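Local coordinates for leucyl-tRNA synthetase subunit alpha (Aquifex aeolicus, PDB 3O0A), which belongs to the enzyme that charges tRNA(Leu) with leucine and, through this CP1 domain, probably hydrolyses wrongly charged tRNA to proofread its product, at residues P143-R148 against V162-E167. Numbering follows the deposited sequence.
Sequences PAHDQR and VVVKPE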
loop_
_atom_site.group_PDB
_atom_site.type_symbol
_atom_site.label_atom_id
_atom_site.label_comp_id
_atom_site.label_asym_id
_atom_site.label_seq_id
_atom_site.Cartn_x
_atom_site.Cartn_y
_atom_site.Cartn_z
ATOM N N PRO A 143 1.361 -6.633 -6.873
ATOM C CA PRO A 143 0.927 -7.970 -7.289
ATOM C C PRO A 143 1.838 -8.655 -8.305
ATOM O O PRO A 143 1.894 -9.882 -8.328
ATOM C CB PRO A 143 -0.457 -7.744 -7.910
ATOM C CG PRO A 143 -0.845 -6.375 -7.597
ATOM C CD PRO A 143 0.341 -5.598 -7.121
ATOM N N ALA A 144 2.534 -7.879 -9.135
ATOM C CA ALA A 144 3.483 -8.461 -10.091
ATOM C C ALA A 144 4.621 -9.235 -9.416
ATOM O O ALA A 144 5.181 -10.156 -10.015
ATOM C CB ALA A 144 4.044 -7.381 -11.011
ATOM N N HIS A 145 4.962 -8.871 -8.179
ATOM C CA HIS A 145 6.192 -9.361 -7.544
ATOM C C HIS A 145 6.033 -9.872 -6.116
ATOM O O HIS A 145 7.025 -10.188 -5.450
ATOM C CB HIS A 145 7.261 -8.258 -7.618
ATOM C CG HIS A 145 7.461 -7.740 -9.005
ATOM N ND1 HIS A 145 7.895 -8.545 -10.037
ATOM C CD2 HIS A 145 7.246 -6.517 -9.545
ATOM C CE1 HIS A 145 7.949 -7.838 -11.150
ATOM N NE2 HIS A 145 7.566 -6.603 -10.878
ATOM N N ASP A 146 4.789 -9.949 -5.646
ATOM C CA ASP A 146 4.492 -10.482 -4.321
ATOM C C ASP A 146 3.296 -11.430 -4.473
ATOM O O ASP A 146 2.215 -11.016 -4.907
ATOM C CB ASP A 146 4.210 -9.331 -3.340
ATOM C CG ASP A 146 4.001 -9.799 -1.888
ATOM O OD1 ASP A 146 3.101 -10.626 -1.629
ATOM O OD2 ASP A 146 4.706 -9.284 -0.987
ATOM N N GLN A 147 3.518 -12.707 -4.153
ATOM C CA GLN A 147 2.501 -13.740 -4.331
ATOM C C GLN A 147 1.230 -13.493 -3.524
ATOM O O GLN A 147 0.129 -13.698 -4.039
ATOM C CB GLN A 147 3.064 -15.139 -4.044
ATOM C CG GLN A 147 2.094 -16.267 -4.388
ATOM C CD GLN A 147 1.696 -16.293 -5.859
ATOM O OE1 GLN A 147 2.469 -15.907 -6.736
ATOM N NE2 GLN A 147 0.487 -16.770 -6.133
ATOM N N ARG A 148 1.382 -13.061 -2.271
ATOM C CA ARG A 148 0.231 -12.719 -1.425
ATOM C C ARG A 148 -0.577 -11.594 -2.087
ATOM O O ARG A 148 -1.804 -11.662 -2.154
ATOM C CB ARG A 148 0.678 -12.291 -0.016
ATOM C CG ARG A 148 1.683 -13.221 0.673
ATOM C CD ARG A 148 0.977 -14.335 1.430
ATOM N NE ARG A 148 1.871 -15.043 2.348
ATOM C CZ ARG A 148 2.486 -16.194 2.080
ATOM N NH1 ARG A 148 2.316 -16.794 0.904
ATOM N NH2 ARG A 148 3.276 -16.761 2.994
ATOM N N VAL A 162 4.177 -4.611 -13.887
ATOM C CA VAL A 162 5.527 -5.176 -13.843
ATOM C C VAL A 162 6.580 -4.077 -13.713
ATOM O O VAL A 162 6.577 -3.123 -14.492
ATOM C CB VAL A 162 5.828 -6.053 -15.083
ATOM C CG1 VAL A 162 7.226 -6.662 -14.979
ATOM C CG2 VAL A 162 4.776 -7.152 -15.221
ATOM N N VAL A 163 7.461 -4.215 -12.721
ATOM C CA VAL A 163 8.587 -3.283 -12.542
ATOM C C VAL A 163 9.962 -3.948 -12.428
ATOM O O VAL A 163 10.974 -3.274 -12.538
ATOM C CB VAL A 163 8.380 -2.305 -11.350
ATOM C CG1 VAL A 163 7.293 -1.302 -11.674
ATOM C CG2 VAL A 163 8.087 -3.063 -10.053
ATOM N N VAL A 164 9.987 -5.255 -12.194
ATOM C CA VAL A 164 11.228 -6.023 -12.158
ATOM C C VAL A 164 11.125 -7.093 -13.235
ATOM O O VAL A 164 10.363 -8.051 -13.106
ATOM C CB VAL A 164 11.494 -6.669 -10.770
ATOM C CG1 VAL A 164 12.760 -7.526 -10.807
ATOM C CG2 VAL A 164 11.613 -5.594 -9.679
ATOM N N LYS A 165 11.879 -6.913 -14.309
ATOM C CA LYS A 165 11.810 -7.839 -15.427
ATOM C C LYS A 165 12.824 -8.971 -15.290
ATOM O O LYS A 165 14.025 -8.711 -15.218
ATOM C CB LYS A 165 12.000 -7.100 -16.747
ATOM C CG LYS A 165 10.694 -6.636 -17.376
ATOM C CD LYS A 165 10.855 -6.459 -18.880
ATOM C CE LYS A 165 9.618 -5.828 -19.500
ATOM N NZ LYS A 165 9.878 -5.423 -20.918
ATOM N N PRO A 166 12.337 -10.228 -15.240
ATOM C CA PRO A 166 13.234 -11.380 -15.278
ATOM C C PRO A 166 13.847 -11.535 -16.668
ATOM O O PRO A 166 13.285 -11.049 -17.656
ATOM C CB PRO A 166 12.309 -12.560 -14.957
ATOM C CG PRO A 166 10.964 -12.114 -15.373
ATOM C CD PRO A 166 10.922 -10.635 -15.136
ATOM N N GLU A 167 15.003 -12.187 -16.737
ATOM C CA GLU A 167 15.680 -12.430 -18.014
ATOM C C GLU A 167 14.947 -13.461 -18.866
ATOM O O GLU A 167 14.927 -13.357 -20.098
ATOM C CB GLU A 167 17.115 -12.884 -17.780
ATOM C CG GLU A 167 18.029 -11.792 -17.253
ATOM C CD GLU A 167 19.432 -12.291 -16.970
ATOM O OE1 GLU A 167 19.834 -13.329 -17.542
ATOM O OE2 GLU A 167 20.133 -11.640 -16.164
#
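Ala144 and His145 make all the contact from the 143-148 side. The methyl of Ala144 rests against the backbone of Val162, with CB 3.9 Å from Val162 CA. The same CB also lies 3.6 Å above the plane of the His145 ring, displaced toward its rim. His145 carries most of the contact. Its CG stands anti to the carbonyl carbon (chi1 -53°), and the imidazole reaches across to Val162-Val164. NE2 accepts a hydrogen bond from Val163 N at 3.0 Å. The bond is nearly straight (167°), and the donor sits at the ring edge, only 2° out of plane. ND1, one carbon away round the ring from NE2, hydrogen-bonds to Tyr177 O. NE2 as acceptor and ND1 facing a carbonyl suit a neutral ring with its proton on ND1. The two bonds would fix the ring's rotation. Val164 lies over the face opposite Ala144 in a CH-pi contact, with its CB 4.0 Å from the ring centroid. The imidazole is thus held between two aliphatic groups. Val163 CG2 packs obliquely against the ring, 3.6 Å from His145 CD2. Val164 O is buried with no polar partner in the model; His145 CE1 comes within 3.1 Å of it. Asp146 then turns the chain away as the N-cap of helix 147-156, its OD1 bonding to Asp149 N. Gln147 N bonds to Glu178 OE2. The HDQRD sequence that starts at His145 matches a motif of LeuRS editing domains, which in relatives lies by the editing pocket, so this contact probably borders that pocket. The contact joins the turn between strand 138-141 and helix 147-156 to the chain entering strand 164-165. That strand pairs antiparallel with strand 182-183, while Tyr177 also shares backbone hydrogen bonding with Ala144.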